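PDB 4Q1K: polyketide biosynthesis enoyl-CoA isomerase PksI, which catalyses decarboxylation of the 3-methylglutaconyl group tethered to PksL to a 3-methylcrotonyl moiety during synthesis of the polyketide antibiotic bacillaene. Local coordinates for residues R240-E243 and Q244-M248; F163-P166 and K167-F171. The protein carries 1 engineered substitution. One frame throughout, in Å; residues are numbered along the deposited sequence.

Contact 1. Residues R240-E243 and Q244-M248; sequences RVIE and QELMM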
loop_
_atom_site.group_PDB
_atom_site.type_symbol
_atom_site.label_atom_id
_atom_site.label_comp_id
_atom_site.label_asym_id
_atom_site.label_seq_id
_atom_site.Cartn_x
_atom_site.Cartn_y
_atom_site.Cartn_z
ATOM N N ARG B 240 -2.378 11.781 18.057
ATOM C CA ARG B 240 -3.754 12.127 17.809
ATOM C C ARG B 240 -4.634 10.905 17.601
ATOM O O ARG B 240 -5.802 10.932 17.954
ATOM C CB ARG B 240 -3.771 12.991 16.564
ATOM C CG ARG B 240 -5.146 13.445 16.158
ATOM C CD ARG B 240 -5.105 14.155 14.783
ATOM N NE ARG B 240 -6.450 14.363 14.210
ATOM C CZ ARG B 240 -7.383 15.179 14.722
ATOM N NH1 ARG B 240 -7.133 15.886 15.824
ATOM N NH2 ARG B 240 -8.581 15.283 14.147
ATOM N N VAL B 241 -4.099 9.840 16.961
ATOM C CA VAL B 241 -4.828 8.616 16.807
ATOM C C VAL B 241 -5.058 7.944 18.128
ATOM O O VAL B 241 -6.127 7.461 18.351
ATOM C CB VAL B 241 -4.205 7.670 15.675
ATOM C CG1 VAL B 241 -5.103 6.440 15.507
ATOM C CG2 VAL B 241 -4.167 8.461 14.376
ATOM N N ILE B 242 -4.082 7.992 19.042
ATOM C CA ILE B 242 -4.235 7.445 20.404
ATOM C C ILE B 242 -5.418 8.160 21.098
ATOM O O ILE B 242 -6.266 7.493 21.711
ATOM C CB ILE B 242 -2.912 7.606 21.187
ATOM C CG1 ILE B 242 -1.837 6.636 20.587
ATOM C CG2 ILE B 242 -3.103 7.238 22.641
ATOM C CD1 ILE B 242 -2.269 5.162 20.560
ATOM N N GLU B 243 -5.512 9.473 20.906
ATOM C CA GLU B 243 -6.629 10.262 21.556
ATOM C C GLU B 243 -7.951 9.781 20.874
ATOM O O GLU B 243 -8.943 9.566 21.558
ATOM C CB GLU B 243 -6.508 11.748 21.270
ATOM C CG GLU B 243 -5.359 12.579 21.838
ATOM C CD GLU B 243 -5.352 14.064 21.306
ATOM O OE1 GLU B 243 -6.425 14.638 20.957
ATOM O OE2 GLU B 243 -4.251 14.681 21.227
ATOM N N GLN B 244 -7.997 9.645 19.541
ATOM C CA GLN B 244 -9.202 9.100 18.902
ATOM C C GLN B 244 -9.596 7.692 19.393
ATOM O O GLN B 244 -10.761 7.402 19.637
ATOM C CB GLN B 244 -8.999 9.114 17.386
ATOM C CG GLN B 244 -8.921 10.527 16.933
ATOM C CD GLN B 244 -8.493 10.662 15.509
ATOM O OE1 GLN B 244 -7.831 9.802 14.900
ATOM N NE2 GLN B 244 -8.821 11.791 14.971
ATOM N N GLU B 245 -8.609 6.808 19.531
ATOM C CA GLU B 245 -8.914 5.468 20.022
ATOM C C GLU B 245 -9.396 5.481 21.478
ATOM O O GLU B 245 -10.241 4.659 21.866
ATOM C CB GLU B 245 -7.646 4.655 19.948
ATOM C CG GLU B 245 -7.349 4.290 18.473
ATOM C CD GLU B 245 -6.107 3.449 18.316
ATOM O OE1 GLU B 245 -5.446 3.169 19.287
ATOM O OE2 GLU B 245 -5.741 3.064 17.167
ATOM N N LEU B 246 -8.837 6.388 22.280
ATOM C CA LEU B 246 -9.333 6.538 23.669
ATOM C C LEU B 246 -10.805 6.985 23.634
ATOM O O LEU B 246 -11.587 6.460 24.400
ATOM C CB LEU B 246 -8.479 7.554 24.492
ATOM C CG LEU B 246 -7.121 7.045 24.993
ATOM C CD1 LEU B 246 -6.281 8.166 25.611
ATOM C CD2 LEU B 246 -7.338 5.893 25.986
ATOM N N MET B 247 -11.149 7.893 22.727
ATOM C CA MET B 247 -12.531 8.321 22.555
ATOM C C MET B 247 -13.435 7.145 22.195
ATOM O O MET B 247 -14.527 7.003 22.746
ATOM C CB MET B 247 -12.626 9.407 21.481
ATOM C CG MET B 247 -12.238 10.794 21.964
ATOM S SD MET B 247 -12.612 12.082 20.760
ATOM C CE MET B 247 -12.063 11.299 19.245
ATOM N N MET B 248 -12.980 6.303 21.270
ATOM C CA MET B 248 -13.768 5.139 20.848
ATOM C C MET B 248 -13.921 4.140 22.001
ATOM O O MET B 248 -14.985 3.502 22.140
ATOM C CB MET B 248 -13.166 4.492 19.563
ATOM C CG MET B 248 -13.292 5.401 18.343
ATOM S SD MET B 248 -12.895 4.429 16.838
ATOM C CE MET B 248 -11.113 4.255 17.086
#
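Gln244, Glu245, Leu246 and Met247 each give their backbone N-H to the carbonyl four residues back, on Arg240, Val241, Ile242 and Glu243, in one unbroken run of alpha-helix; the tightest of these bonds, Glu245 N to Val241 O, measures 2.8 Å. Between the side chains the touching is lighter. The extended chain of Arg240, with CG opposite the backbone N (chi1 180°), carries its guanidinium to the amide end of Gln244, where the two side chains cross at a slant. NE2 of Gln244 sits over one face of that guanidinium, 3.6 Å from NE, and the two planes are turned 65° apart. Further back along the same glutamine, CG rests 3.3 Å from the carbonyl O of Arg240. Glu245 runs straight out from CG and slants past Val241 and Ile242, OE2 coming to 3.8 Å from CG1 of Val241 and OE1 to 4.0 Å from CD1 of Ile242. The polar partners lie elsewhere: OE2 is hydrogen-bonded to OG1 of Thr162 and OE1 to the backbone N of Gly160. The buried carboxylate is thus gripped at both oxygens by the start of helix 161-169 and the residue before it. One turn apart, CG2 of Ile242 and CD1 of Leu246 make a loose apolar pair at 4.4 Å. Val241 and Gln244 also pack on His229 of a second subunit, so this face lies at a trimer interface. The whole belongs to the long helix 220-252 of the crotonase-like fold, whose next turn carries the active-site His249, whose side chain is about 5 Å from that of Leu246.

Contact 2. Residues F163-P166 and K167-F171; sequences FIVP and KKLGF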
loop_
_atom_site.group_PDB
_atom_site.type_symbol
_atom_site.label_atom_id
_atom_site.label_comp_id
_atom_site.label_asym_id
_atom_site.label_seq_id
_atom_site.Cartn_x
_atom_site.Cartn_y
_atom_site.Cartn_z
ATOM N N PHE B 163 -3.913 2.936 13.582
ATOM C CA PHE B 163 -2.948 3.720 12.779
ATOM C C PHE B 163 -1.909 2.731 12.190
ATOM O O PHE B 163 -1.625 2.754 10.982
ATOM C CB PHE B 163 -2.266 4.693 13.741
ATOM C CG PHE B 163 -1.104 5.404 13.102
ATOM C CD1 PHE B 163 -1.359 6.370 12.144
ATOM C CD2 PHE B 163 0.213 5.027 13.379
ATOM C CE1 PHE B 163 -0.306 7.064 11.532
ATOM C CE2 PHE B 163 1.268 5.670 12.704
ATOM C CZ PHE B 163 0.992 6.691 11.765
ATOM N N ILE B 164 -1.349 1.818 13.032
ATOM C CA ILE B 164 -0.168 1.025 12.576
ATOM C C ILE B 164 -0.560 -0.128 11.662
ATOM O O ILE B 164 0.220 -0.543 10.785
ATOM C CB ILE B 164 0.700 0.586 13.776
ATOM C CG1 ILE B 164 2.171 0.238 13.330
ATOM C CG2 ILE B 164 0.039 -0.599 14.443
ATOM C CD1 ILE B 164 2.963 1.383 12.677
ATOM N N VAL B 165 -1.772 -0.648 11.835
ATOM C CA VAL B 165 -2.192 -1.730 10.927
ATOM C C VAL B 165 -2.337 -1.257 9.429
ATOM O O VAL B 165 -1.754 -1.879 8.586
ATOM C CB VAL B 165 -3.411 -2.541 11.519
ATOM C CG1 VAL B 165 -3.835 -3.650 10.487
ATOM C CG2 VAL B 165 -3.057 -3.170 12.924
ATOM N N PRO B 166 -3.088 -0.180 9.143
ATOM C CA PRO B 166 -3.120 0.350 7.791
ATOM C C PRO B 166 -1.696 0.777 7.371
ATOM O O PRO B 166 -1.328 0.636 6.220
ATOM C CB PRO B 166 -4.041 1.573 7.882
ATOM C CG PRO B 166 -4.789 1.472 9.212
ATOM C CD PRO B 166 -3.976 0.541 10.098
ATOM N N LYS B 167 -0.953 1.435 8.289
ATOM C CA LYS B 167 0.399 1.911 7.847
ATOM C C LYS B 167 1.288 0.706 7.325
ATOM O O LYS B 167 2.061 0.864 6.383
ATOM C CB LYS B 167 1.028 2.539 9.121
ATOM C CG LYS B 167 2.431 3.105 8.883
ATOM C CD LYS B 167 2.472 4.019 7.696
ATOM C CE LYS B 167 1.685 5.291 7.896
ATOM N NZ LYS B 167 2.129 6.357 6.924
ATOM N N LYS B 168 1.255 -0.427 8.006
ATOM C CA LYS B 168 2.199 -1.503 7.668
ATOM C C LYS B 168 1.598 -2.522 6.693
ATOM O O LYS B 168 2.359 -3.107 5.908
ATOM C CB LYS B 168 2.570 -2.241 8.960
ATOM C CG LYS B 168 3.424 -1.419 9.985
ATOM C CD LYS B 168 4.698 -0.900 9.316
ATOM C CE LYS B 168 5.497 -0.050 10.280
ATOM N NZ LYS B 168 6.481 -0.943 10.980
ATOM N N LEU B 169 0.278 -2.814 6.835
ATOM C CA LEU B 169 -0.345 -3.862 5.980
ATOM C C LEU B 169 -1.207 -3.233 4.925
ATOM O O LEU B 169 -1.712 -3.987 4.046
ATOM C CB LEU B 169 -1.268 -4.767 6.765
ATOM C CG LEU B 169 -0.473 -5.509 7.803
ATOM C CD1 LEU B 169 -1.324 -6.520 8.575
ATOM C CD2 LEU B 169 0.648 -6.194 7.025
ATOM N N GLY B 170 -1.395 -1.920 4.952
ATOM C CA GLY B 170 -2.136 -1.310 3.812
ATOM C C GLY B 170 -3.584 -1.085 4.237
ATOM O O GLY B 170 -4.101 -1.782 5.107
ATOM N N PHE B 171 -4.215 -0.061 3.657
ATOM C CA PHE B 171 -5.558 0.337 4.014
ATOM C C PHE B 171 -6.579 -0.807 3.906
ATOM O O PHE B 171 -7.324 -1.075 4.842
ATOM C CB PHE B 171 -6.039 1.485 3.026
ATOM C CG PHE B 171 -7.418 1.979 3.444
ATOM C CD1 PHE B 171 -7.527 2.908 4.472
ATOM C CD2 PHE B 171 -8.607 1.446 2.875
ATOM C CE1 PHE B 171 -8.790 3.389 4.914
ATOM C CE2 PHE B 171 -9.867 1.875 3.335
ATOM C CZ PHE B 171 -9.960 2.869 4.315
#
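Lys167, Lys168 and Leu169 bond back to Phe163, Ile164 and Val165 in the last turns of helix 161-169, a short helix of the crotonase-like fold with a proline inside it and a glycine at its end. Among the backbone bonds, Leu169 N to Val165 O is the shortest at 2.8 Å, while Lys168 N, bonded chiefly to Ile164 O, adds a weak hydrogen bond to Val165 O. Pro166 has no N-H to give to the turn before, and the helix kinks there. Gly170, with positive phi (100°), leaves the helix and stands as the N-cap of helix 171-180.

Two of the apolar contacts are made by lysine methylenes. CD1 of Ile164 touches the bent chain of Lys168, 3.8 Å from CE, as the two side chains pass at a slant. The bend at chi2 (-56°) folds the methylenes back against the isoleucine, and NZ goes on to a hydrogen bond with the carbonyl O of Leu133. Phe163 and Lys167 run side by side in the same direction, CE of the lysine meeting CZ of the ring at 4.2 Å. One residue further on from Ile164 and Lys168, CG1 of Val165 and CD1 of Leu169 are 4.3 Å apart.

Lys167 and Lys168 also pack on Phe171 of another subunit. At the helix end, Gly170 N reaches Pro166 O at 2.9 Å from above the carbonyl plane, 45° out of it.

How the contacts relate
Each contact joins successive turns of one helix, contact 1 in 220-252 and contact 2 in 161-169, and the two helices pack together: CG1 of Val241 in contact 1 lies 3.8 Å from CB of Phe163 in contact 2, although the contact centres are about 16 Å apart. Contact 2 is the more buried, with none of its touching residues exposed, whereas contact 1 shows Arg240, Glu243 and Met247 to solvent. Contact 1 stays within a regular helix and sits near the active-site histidine; contact 2 has a proline kink, runs to the end of its helix and lies away from that site. Each buries one polar side chain, an acid as acceptor in contact 1 and a lysine as donor in contact 2, and both border neighbouring subunits.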